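PDB 5UBA: pseudouridylate synthase RPUSD4, mitochondrial from Homo sapiens, which catalyses the isomerisation of uridine to pseudouridine in mitochondrial RNAs, including 16S ribosomal RNA, a modification required for assembly of a functional mitochondrial ribosome. Local coordinates for residues G28-D33 against L271-P276; L64-M67 against K72-P75; H77-L82 against H100-L105; H204-F207 against C211-L214. One frame throughout, in Å; residues are numbered along the deposited sequence. Where two conformers were deposited one is given.

The four contacts run from a surface site to a fully buried one. Interaction 4 is the buried member, combining a backbone hydrogen bond with aliphatic packing at the end of helix 200-209. Interaction 2 lies at the surface, where a lysine grips the turn after helix 57-69; its centre is about 40 Å from that of interaction 4. Interactions 1 and 3 are partly buried and reach the same four-stranded antiparallel sheet, whose outermost strands are 31-32 and 77-78. Interaction 1 joins this sheet to strand 269-272 by apolar contact, whereas interaction 3 adds a glutamine-to-carbonyl bond to its packing.

Interaction 1: G28-D33 against L271-P276; sequences GILHQD and LVCKLP
A small apolar side-chain contact brings L30 and H31, where the chain enters strand 31-32, against L271 and C273, where it leaves strand 269-272, joining an outermost strand of the four-stranded antiparallel sheet to the larger mixed sheet. L30 puts CD1 on C273 CB at 3.7 Å, and the same methyl lies 3.8 Å from C273 SG. The thiol is turned anti to its own backbone N (chi1 -170°), which sets it alongside the leucine's branched end; L30 CD2 is the more distant methyl, 4.1 Å from C273 SG. Strand 31-32 begins with a classic beta bulge, in which L30 and H31 both face V38 of strand 36-41, consistent with both consecutive residues pointing toward the second segment. H31 meets L271 at about a right angle: L271 CD2 touches H31 CB at 3.6 Å and reaches the ring obliquely, 3.8 Å from H31 CG. Beyond this contact, H31 NE2 donates to D33 OD2 at 2.9 Å in a nearly straight bond (171°). The acceptor lies in the imidazole plane, while the donor stands well above the carboxylate plane, and the bond is likely to fix the rotation of the ring. An alanine at this histidine keeps CB but has no ring; D33 OD2 would probably lose its N-H donor, and L271 CD2 its contact with CG. D33 OD1 meanwhile receives the backbone N-H groups of N35 and L36. V89 of strand 89-93 packs on L30, L271 and C273 alike.

Interaction 2: L64-M67 against K72-P75; sequences LAKM and KAEP
A65 lays its methyl over the backbone of the turn that follows helix 57-69, with A65 CB 3.2 Å from E74 O and 3.9 Å from P75 CA. The overlap is reciprocal: A73 CB comes back against A65 O at 3.4 Å, and the two methyl carbons, A65 CB and A73 CB, are 4.2 Å apart. Small side chains on both sides allow the chain to fold back close to its own helix. Next to this patch K66 runs out along the turn, its chain extended as far as CE and then bent at chi4 (-68°), which brings the ammonium to the oxygen end of the A73 carbonyl. K66 NZ donates to A73 O at 2.9 Å, tilted 26° from the carbonyl plane, and a second carbonyl, that of H71, is bonded by the same nitrogen. The helix itself leans on helix 15-27 through L64 and M67. A water accepts from K66 NZ and donates to E74 OE1, linking the two charged groups, whose atoms K66 NZ and E74 OE1 stay 4.9 Å apart. The lysine charge probably holds the turn chiefly through backbone carbonyls, and the attraction to E74 is likely to be modest and solvent-mediated.

Interaction 3: H77-L82 against H100-L105; sequences HLCHRL and HQVQEL
Leaving strand 77-78, the chain passes close beside helix 96-107, with C79 CA 5.2 Å from Q103 CA. C79 and V102 make the apolar half of the contact. V102 CG1, trans to the valine N (chi1 180°), is directed at the cysteine and reaches C79 CB at 3.6 Å, while the sulfur sits beside the valine branch point, C79 SG to V102 CB 3.9 Å. One helix position further on, Q103 lies along the backbone of L78 and C79. Its CG rests on C79 O at 3.3 Å, and the extended chain beyond carries the amide to the preceding carbonyl, where Q103 NE2 donates to L78 O at 3.0 Å. The bond is bent at the hydrogen (143°); the oxygen stays close to the glutamine amide plane, and the donor is tilted 23° from the carbonyl plane. L78 itself sends its side chain the other way, onto helix 57-69. The segment then runs through H80, R81 and L82, the start of the HRLD signature of RluA-type enzymes, to D83, the probable catalytic aspartate. H80 bonds V91 and stacks on F106 of helix 96-107. A carbonyl at the strand's end is thus satisfied by a helix side chain, while a cysteine-valine contact packs beside it, so the polar and apolar halves together tie the strand's exit to helix 96-107.

Interaction 4: H204-F207 against C211-L214; sequences HLSF and CPIL
With chi1 at -83° in L205 and -62° in I213, L205 CG and I213 CG1 each stand anti to their own carbonyl carbon, and the two branches meet where the chain turns back from helix 200-209. They cross obliquely: L205 CD1 lies 3.6 Å from I213 CG1 and 3.9 Å from I213 CD1. The base of the leucine is just as closely packed, its CB 3.4 Å from C211 O. The turn is also held by the backbone, where C211 N donates to L205 O at 2.9 Å in a fairly straight bond (164°), tilted from the carbonyl plane. L205 thus takes part twice, by its carbonyl and by its side chain, at a wider pi-type turn near the end of the helix. S206 places OG 3.8 Å from P212 CB, but the polar partner of that oxygen is the carbonyl of Y219. An alanine in place of L205 lacks the whole branched end and is likely to leave a gap beside I213 CG1 and T119. Beyond the turn, P212 and L214 bond the backbone of strand 112-120, which fastens the returning chain to the mixed sheet. P212 also touches S220, a calcium ligand; the calcium ion itself is about 8 Å from the side chain of S206. The side chain of I213 is about 9 Å from that of D83, the probable catalytic aspartate. In this buried setting a backbone bond satisfies the carbonyl and amide inside the turn, while L205 and I213 pack together next to strand 112-120.

Interaction 1: G28-D33 against L271-P276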
loop_
_atom_site.group_PDB
_atom_site.type_symbol
_atom_site.label_atom_id
_atom_site.label_comp_id
_atom_site.label_asym_id
_atom_site.label_seq_id
_atom_site.Cartn_x
_atom_site.Cartn_y
_atom_site.Cartn_z
ATOM N N GLY A 28 0.873 -4.297 18.682
ATOM C CA GLY A 28 -0.012 -4.449 17.543
ATOM C C GLY A 28 0.121 -5.734 16.755
ATOM O O GLY A 28 -0.484 -5.861 15.699
ATOM N N ILE A 29 0.890 -6.692 17.248
ATOM C CA ILE A 29 1.076 -7.952 16.525
ATOM C C ILE A 29 -0.257 -8.571 16.145
ATOM O O ILE A 29 -1.185 -8.670 16.955
ATOM C CB ILE A 29 1.944 -8.958 17.329
ATOM C CG1 ILE A 29 3.408 -8.523 17.267
ATOM C CG2 ILE A 29 1.818 -10.380 16.790
ATOM C CD1 ILE A 29 4.309 -9.300 18.194
ATOM N N LEU A 30 -0.355 -8.964 14.878
ATOM C CA LEU A 30 -1.562 -9.557 14.316
ATOM C C LEU A 30 -1.601 -11.069 14.373
ATOM O O LEU A 30 -2.681 -11.662 14.381
ATOM C CB LEU A 30 -1.689 -9.145 12.842
ATOM C CG LEU A 30 -1.686 -7.656 12.584
ATOM C CD1 LEU A 30 -1.698 -7.399 11.085
ATOM C CD2 LEU A 30 -2.903 -7.004 13.208
ATOM N N HIS A 31 -0.430 -11.693 14.330
ATOM C CA HIS A 31 -0.307 -13.153 14.324
ATOM C C HIS A 31 1.091 -13.566 14.715
ATOM O O HIS A 31 2.057 -12.948 14.299
ATOM C CB HIS A 31 -0.606 -13.696 12.923
ATOM C CG HIS A 31 -0.412 -15.176 12.797
ATOM N ND1 HIS A 31 -1.390 -16.084 13.135
ATOM C CD2 HIS A 31 0.656 -15.902 12.398
ATOM C CE1 HIS A 31 -0.935 -17.308 12.925
ATOM N NE2 HIS A 31 0.307 -17.225 12.492
ATOM N N GLN A 32 1.175 -14.618 15.529
ATOM C CA GLN A 32 2.436 -15.205 15.907
ATOM C C GLN A 32 2.324 -16.714 15.867
ATOM O O GLN A 32 1.325 -17.292 16.345
ATOM C CB GLN A 32 2.794 -14.700 17.319
ATOM C CG GLN A 32 4.261 -14.772 17.621
ATOM C CD GLN A 32 4.691 -13.952 18.821
ATOM O OE1 GLN A 32 3.904 -13.192 19.417
ATOM N NE2 GLN A 32 5.953 -14.099 19.179
ATOM N N ASP A 33 3.316 -17.357 15.257
ATOM C CA ASP A 33 3.464 -18.826 15.371
ATOM C C ASP A 33 4.943 -19.177 15.414
ATOM O O ASP A 33 5.785 -18.280 15.524
ATOM C CB ASP A 33 2.657 -19.560 14.291
ATOM C CG ASP A 33 3.113 -19.269 12.868
ATOM O OD1 ASP A 33 4.318 -19.077 12.593
ATOM O OD2 ASP A 33 2.221 -19.298 11.988
ATOM N N LEU A 271 -4.490 -13.438 6.865
ATOM C CA LEU A 271 -4.096 -12.374 7.795
ATOM C C LEU A 271 -4.828 -11.108 7.429
ATOM O O LEU A 271 -4.798 -10.696 6.256
ATOM C CB LEU A 271 -2.587 -12.132 7.683
ATOM C CG LEU A 271 -1.710 -13.352 8.007
ATOM C CD1 LEU A 271 -0.317 -13.212 7.454
ATOM C CD2 LEU A 271 -1.595 -13.627 9.499
ATOM N N VAL A 272 -5.510 -10.484 8.386
ATOM C CA VAL A 272 -6.239 -9.242 8.124
ATOM C C VAL A 272 -5.914 -8.229 9.209
ATOM O O VAL A 272 -5.855 -8.604 10.386
ATOM C CB VAL A 272 -7.758 -9.483 8.037
ATOM C CG1 VAL A 272 -8.531 -8.164 7.907
ATOM C CG2 VAL A 272 -8.074 -10.415 6.873
ATOM N N CYS A 273 -5.734 -6.960 8.810
ATOM C CA CYS A 273 -5.348 -5.854 9.693
ATOM C C CYS A 273 -6.416 -4.770 9.701
ATOM O O CYS A 273 -6.843 -4.292 8.640
ATOM C CB CYS A 273 -4.008 -5.235 9.239
ATOM S SG CYS A 273 -3.318 -4.076 10.413
ATOM N N LYS A 274 -6.802 -4.339 10.908
ATOM C CA LYS A 274 -7.671 -3.177 11.063
ATOM C C LYS A 274 -7.131 -1.962 10.332
ATOM O O LYS A 274 -5.917 -1.750 10.220
ATOM C CB LYS A 274 -7.820 -2.793 12.556
ATOM C CG LYS A 274 -6.563 -2.252 13.206
ATOM C CD LYS A 274 -6.724 -1.940 14.691
ATOM C CE LYS A 274 -5.407 -1.488 15.308
ATOM N NZ LYS A 274 -4.835 -0.275 14.657
ATOM N N LEU A 275 -8.054 -1.095 9.909
ATOM C CA LEU A 275 -7.652 0.160 9.323
ATOM C C LEU A 275 -7.078 1.084 10.389
ATOM O O LEU A 275 -7.530 1.033 11.558
ATOM C CB LEU A 275 -8.851 0.874 8.697
ATOM C CG LEU A 275 -9.431 0.299 7.412
ATOM C CD1 LEU A 275 -10.801 0.909 7.123
ATOM C CD2 LEU A 275 -8.476 0.515 6.262
ATOM N N PRO A 276 -6.132 1.942 10.014
ATOM C CA PRO A 276 -5.651 2.956 10.968
ATOM C C PRO A 276 -6.752 3.946 11.317
ATOM O O PRO A 276 -7.642 4.198 10.511
ATOM C CB PRO A 276 -4.509 3.661 10.239
ATOM C CG PRO A 276 -4.346 2.993 8.927
ATOM C CD PRO A 276 -5.449 2.022 8.709
#

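Interaction 2: L64-M67 against K72-P75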
loop_
_atom_site.group_PDB
_atom_site.type_symbol
_atom_site.label_atom_id
_atom_site.label_comp_id
_atom_site.label_asym_id
_atom_site.label_seq_id
_atom_site.Cartn_x
_atom_site.Cartn_y
_atom_site.Cartn_z
ATOM N N LEU A 64 13.218 -6.287 18.230
ATOM C CA LEU A 64 11.940 -6.969 18.332
ATOM C C LEU A 64 12.134 -8.476 18.604
ATOM O O LEU A 64 11.396 -9.082 19.377
ATOM C CB LEU A 64 11.121 -6.740 17.036
ATOM C CG LEU A 64 9.720 -7.323 16.934
ATOM C CD1 LEU A 64 8.821 -6.811 18.037
ATOM C CD2 LEU A 64 9.107 -6.977 15.580
ATOM N N ALA A 65 13.151 -9.050 17.966
ATOM C CA ALA A 65 13.462 -10.463 18.153
ATOM C C ALA A 65 13.757 -10.769 19.621
ATOM O O ALA A 65 13.174 -11.685 20.184
ATOM C CB ALA A 65 14.618 -10.877 17.274
ATOM N N LYS A 66 14.630 -9.954 20.220
ATOM C CA LYS A 66 15.014 -10.132 21.618
ATOM C C LYS A 66 13.850 -9.808 22.550
ATOM O O LYS A 66 13.669 -10.443 23.586
ATOM C CB LYS A 66 16.271 -9.317 21.949
ATOM C CG LYS A 66 17.510 -9.835 21.225
ATOM C CD LYS A 66 18.794 -9.252 21.787
ATOM C CE LYS A 66 20.002 -9.594 20.928
ATOM N NZ LYS A 66 20.335 -11.042 20.961
ATOM N N MET A 67 13.029 -8.838 22.168
ATOM C CA MET A 67 11.845 -8.499 22.941
ATOM C C MET A 67 10.851 -9.647 23.007
ATOM O O MET A 67 10.184 -9.834 24.012
ATOM C CB MET A 67 11.189 -7.256 22.333
ATOM C CG MET A 67 10.272 -6.497 23.241
ATOM S SD MET A 67 9.941 -4.930 22.418
ATOM C CE MET A 67 11.409 -3.989 22.791
ATOM N N LYS A 72 18.911 -14.264 23.810
ATOM C CA LYS A 72 19.602 -15.161 22.869
ATOM C C LYS A 72 19.077 -15.086 21.439
ATOM O O LYS A 72 19.697 -15.634 20.529
ATOM C CB LYS A 72 19.553 -16.614 23.369
ATOM C CG LYS A 72 20.339 -16.863 24.660
ATOM C CD LYS A 72 21.804 -16.527 24.505
ATOM C CE LYS A 72 22.649 -17.147 25.609
ATOM N NZ LYS A 72 24.071 -16.764 25.396
ATOM N N ALA A 73 17.955 -14.397 21.232
ATOM C CA ALA A 73 17.307 -14.363 19.915
ATOM C C ALA A 73 18.136 -13.615 18.858
ATOM O O ALA A 73 18.657 -12.532 19.110
ATOM C CB ALA A 73 15.922 -13.766 20.051
ATOM N N GLU A 74 18.272 -14.219 17.668
ATOM C CA GLU A 74 18.900 -13.560 16.534
ATOM C C GLU A 74 17.816 -12.777 15.818
ATOM O O GLU A 74 16.644 -13.017 16.091
ATOM C CB GLU A 74 19.553 -14.586 15.600
ATOM C CG GLU A 74 20.793 -15.231 16.214
ATOM C CD GLU A 74 21.923 -14.229 16.399
ATOM O OE1 GLU A 74 22.358 -14.005 17.559
ATOM O OE2 GLU A 74 22.370 -13.654 15.378
ATOM N N PRO A 75 18.208 -11.854 14.916
ATOM C CA PRO A 75 17.189 -10.935 14.365
ATOM C C PRO A 75 16.079 -11.616 13.569
ATOM O O PRO A 75 16.295 -12.666 12.964
ATOM C CB PRO A 75 18.008 -9.991 13.474
ATOM C CG PRO A 75 19.402 -10.035 14.054
ATOM C CD PRO A 75 19.569 -11.438 14.533
HETATM O O HOH W 1 22.533 -11.415 19.158
#

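Interaction 3: H77-L82 against H100-L105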
loop_
_atom_site.group_PDB
_atom_site.type_symbol
_atom_site.label_atom_id
_atom_site.label_comp_id
_atom_site.label_asym_id
_atom_site.label_seq_id
_atom_site.Cartn_x
_atom_site.Cartn_y
_atom_site.Cartn_z
ATOM N N HIS A 77 13.675 -11.696 10.264
ATOM C CA HIS A 77 13.950 -11.506 8.857
ATOM C C HIS A 77 12.748 -10.967 8.102
ATOM O O HIS A 77 11.620 -11.423 8.291
ATOM C CB HIS A 77 14.316 -12.855 8.242
ATOM C CG HIS A 77 15.526 -13.459 8.863
ATOM N ND1 HIS A 77 16.792 -13.237 8.376
ATOM C CD2 HIS A 77 15.665 -14.248 9.949
ATOM C CE1 HIS A 77 17.667 -13.862 9.145
ATOM N NE2 HIS A 77 17.011 -14.479 10.108
ATOM N N LEU A 78 13.041 -10.037 7.208
ATOM C CA LEU A 78 12.064 -9.515 6.242
ATOM C C LEU A 78 11.660 -10.616 5.263
ATOM O O LEU A 78 12.502 -11.427 4.826
ATOM C CB LEU A 78 12.666 -8.376 5.423
ATOM C CG LEU A 78 13.079 -7.099 6.160
ATOM C CD1 LEU A 78 13.820 -6.150 5.234
ATOM C CD2 LEU A 78 11.866 -6.433 6.804
ATOM N N CYS A 79 10.365 -10.644 4.949
ATOM C CA CYS A 79 9.811 -11.533 3.901
ATOM C C CYS A 79 9.266 -10.834 2.664
ATOM O O CYS A 79 9.043 -11.487 1.653
ATOM C CB CYS A 79 8.693 -12.351 4.508
ATOM S SG CYS A 79 9.220 -13.454 5.846
ATOM N N HIS A 80 8.951 -9.555 2.775
ATOM C CA HIS A 80 8.395 -8.740 1.704
ATOM C C HIS A 80 8.434 -7.295 2.165
ATOM O O HIS A 80 8.698 -7.013 3.338
ATOM C CB HIS A 80 6.963 -9.163 1.360
ATOM C CG HIS A 80 5.980 -8.930 2.456
ATOM N ND1 HIS A 80 4.902 -8.078 2.302
ATOM C CD2 HIS A 80 5.879 -9.459 3.701
ATOM C CE1 HIS A 80 4.175 -8.108 3.406
ATOM N NE2 HIS A 80 4.769 -8.898 4.285
ATOM N N ARG A 81 8.168 -6.385 1.253
ATOM C CA ARG A 81 8.296 -4.963 1.577
ATOM C C ARG A 81 6.958 -4.261 1.411
ATOM O O ARG A 81 6.103 -4.696 0.638
ATOM C CB ARG A 81 9.406 -4.319 0.718
ATOM C CG ARG A 81 9.028 -3.882 -0.694
ATOM C CD ARG A 81 8.510 -5.003 -1.568
ATOM N N LEU A 82 6.777 -3.213 2.199
ATOM C CA LEU A 82 5.707 -2.238 2.052
ATOM C C LEU A 82 6.358 -0.886 1.950
ATOM O O LEU A 82 7.400 -0.654 2.559
ATOM C CB LEU A 82 4.794 -2.212 3.280
ATOM C CG LEU A 82 3.889 -3.397 3.569
ATOM C CD1 LEU A 82 3.041 -3.104 4.797
ATOM C CD2 LEU A 82 3.031 -3.752 2.367
ATOM N N HIS A 100 13.227 -16.868 3.135
ATOM C CA HIS A 100 13.420 -17.135 1.709
ATOM C C HIS A 100 12.220 -17.854 1.104
ATOM O O HIS A 100 11.824 -17.531 -0.020
ATOM C CB HIS A 100 14.693 -17.958 1.461
ATOM C CG HIS A 100 15.947 -17.178 1.660
ATOM N ND1 HIS A 100 17.182 -17.781 1.778
ATOM C CD2 HIS A 100 16.163 -15.847 1.775
ATOM C CE1 HIS A 100 18.103 -16.849 1.949
ATOM N NE2 HIS A 100 17.511 -15.668 1.952
ATOM N N GLN A 101 11.652 -18.791 1.850
ATOM C CA GLN A 101 10.459 -19.525 1.388
ATOM C C GLN A 101 9.283 -18.570 1.139
ATOM O O GLN A 101 8.620 -18.601 0.083
ATOM C CB GLN A 101 10.088 -20.593 2.396
ATOM C CG GLN A 101 9.034 -21.562 1.918
ATOM C CD GLN A 101 8.698 -22.607 2.962
ATOM O OE1 GLN A 101 9.561 -23.024 3.742
ATOM N NE2 GLN A 101 7.451 -23.038 2.982
ATOM N N VAL A 102 9.066 -17.665 2.081
ATOM C CA VAL A 102 7.987 -16.688 1.940
ATOM C C VAL A 102 8.252 -15.704 0.802
ATOM O O VAL A 102 7.324 -15.380 0.054
ATOM C CB VAL A 102 7.707 -15.954 3.271
ATOM C CG1 VAL A 102 6.580 -14.936 3.092
ATOM C CG2 VAL A 102 7.289 -16.969 4.317
ATOM N N GLN A 103 9.486 -15.224 0.674
ATOM C CA GLN A 103 9.898 -14.368 -0.436
ATOM C C GLN A 103 9.578 -15.064 -1.769
ATOM O O GLN A 103 9.070 -14.418 -2.684
ATOM C CB GLN A 103 11.393 -14.034 -0.345
ATOM C CG GLN A 103 11.772 -13.079 0.782
ATOM C CD GLN A 103 13.244 -13.164 1.161
ATOM O OE1 GLN A 103 14.081 -13.511 0.329
ATOM N NE2 GLN A 103 13.564 -12.839 2.416
ATOM N N GLU A 104 9.847 -16.371 -1.829
ATOM C CA GLU A 104 9.581 -17.145 -3.057
ATOM C C GLU A 104 8.078 -17.262 -3.333
ATOM O O GLU A 104 7.674 -17.209 -4.496
ATOM C CB GLU A 104 10.264 -18.512 -2.967
ATOM C CG GLU A 104 10.149 -19.434 -4.177
ATOM C CD GLU A 104 10.841 -18.934 -5.422
ATOM O OE1 GLU A 104 11.515 -17.872 -5.437
ATOM O OE2 GLU A 104 10.693 -19.651 -6.451
ATOM N N LEU A 105 7.256 -17.399 -2.295
ATOM C CA LEU A 105 5.805 -17.352 -2.469
ATOM C C LEU A 105 5.360 -16.038 -3.098
ATOM O O LEU A 105 4.480 -16.037 -3.989
ATOM C CB LEU A 105 5.071 -17.598 -1.152
ATOM C CG LEU A 105 5.222 -18.967 -0.482
ATOM C CD1 LEU A 105 4.546 -19.031 0.867
ATOM C CD2 LEU A 105 4.702 -20.068 -1.404
#

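Interaction 4: H204-F207 against C211-L214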
loop_
_atom_site.group_PDB
_atom_site.type_symbol
_atom_site.label_atom_id
_atom_site.label_comp_id
_atom_site.label_asym_id
_atom_site.label_seq_id
_atom_site.Cartn_x
_atom_site.Cartn_y
_atom_site.Cartn_z
ATOM N N HIS A 204 -1.544 3.036 -11.282
ATOM C CA HIS A 204 -2.718 2.524 -11.985
ATOM C C HIS A 204 -3.993 3.281 -11.623
ATOM O O HIS A 204 -4.809 3.592 -12.489
ATOM C CB HIS A 204 -2.881 1.040 -11.722
ATOM C CG HIS A 204 -2.041 0.183 -12.606
ATOM N ND1 HIS A 204 -1.944 -1.173 -12.426
ATOM C CD2 HIS A 204 -1.332 0.475 -13.723
ATOM C CE1 HIS A 204 -1.201 -1.688 -13.397
ATOM N NE2 HIS A 204 -0.810 -0.710 -14.193
ATOM N N LEU A 205 -4.196 3.600 -10.346
ATOM C CA LEU A 205 -5.396 4.355 -9.957
ATOM C C LEU A 205 -5.387 5.787 -10.507
ATOM O O LEU A 205 -6.403 6.265 -11.028
ATOM C CB LEU A 205 -5.534 4.397 -8.430
ATOM C CG LEU A 205 -6.181 3.190 -7.788
ATOM C CD1 LEU A 205 -5.982 3.212 -6.282
ATOM C CD2 LEU A 205 -7.662 3.096 -8.111
ATOM N N SER A 206 -4.257 6.481 -10.378
ATOM C CA SER A 206 -4.186 7.894 -10.770
ATOM C C SER A 206 -4.218 8.036 -12.281
ATOM O O SER A 206 -5.063 8.759 -12.801
ATOM C CB SER A 206 -2.949 8.571 -10.211
ATOM O OG SER A 206 -3.018 9.936 -10.581
ATOM N N PHE A 207 -3.326 7.344 -12.970
ATOM C CA PHE A 207 -3.157 7.551 -14.411
ATOM C C PHE A 207 -4.087 6.648 -15.207
ATOM O O PHE A 207 -4.589 7.070 -16.265
ATOM C CB PHE A 207 -1.698 7.331 -14.798
ATOM C CG PHE A 207 -0.751 8.324 -14.193
ATOM C CD1 PHE A 207 -0.886 9.679 -14.459
ATOM C CD2 PHE A 207 0.279 7.917 -13.380
ATOM C CE1 PHE A 207 -0.011 10.609 -13.903
ATOM C CE2 PHE A 207 1.161 8.842 -12.815
ATOM C CZ PHE A 207 1.009 10.185 -13.067
ATOM N N CYS A 211 -8.429 8.277 -10.717
ATOM C CA CYS A 211 -8.951 8.206 -9.367
ATOM C C CYS A 211 -7.784 8.106 -8.397
ATOM O O CYS A 211 -7.579 7.058 -7.785
ATOM C CB CYS A 211 -9.896 7.024 -9.181
ATOM S SG CYS A 211 -11.423 7.109 -10.167
ATOM N N PRO A 212 -7.026 9.202 -8.239
ATOM C CA PRO A 212 -5.867 9.090 -7.347
ATOM C C PRO A 212 -6.270 8.819 -5.912
ATOM O O PRO A 212 -7.339 9.212 -5.442
ATOM C CB PRO A 212 -5.172 10.440 -7.462
ATOM C CG PRO A 212 -6.242 11.370 -7.916
ATOM C CD PRO A 212 -7.217 10.572 -8.737
ATOM N N ILE A 213 -5.391 8.137 -5.199
ATOM C CA ILE A 213 -5.635 7.902 -3.784
ATOM C C ILE A 213 -5.631 9.227 -3.025
ATOM O O ILE A 213 -4.824 10.120 -3.333
ATOM C CB ILE A 213 -4.563 6.936 -3.239
ATOM C CG1 ILE A 213 -4.659 5.583 -3.962
ATOM C CG2 ILE A 213 -4.681 6.753 -1.738
ATOM C CD1 ILE A 213 -3.630 4.589 -3.519
ATOM N N LEU A 214 -6.512 9.334 -2.029
ATOM C CA LEU A 214 -6.578 10.489 -1.152
ATOM C C LEU A 214 -5.215 10.675 -0.476
ATOM O O LEU A 214 -4.683 9.721 0.107
ATOM C CB LEU A 214 -7.649 10.311 -0.086
ATOM C CG LEU A 214 -7.823 11.452 0.921
ATOM C CD1 LEU A 214 -8.251 12.751 0.255
ATOM C CD2 LEU A 214 -8.845 11.042 1.963
#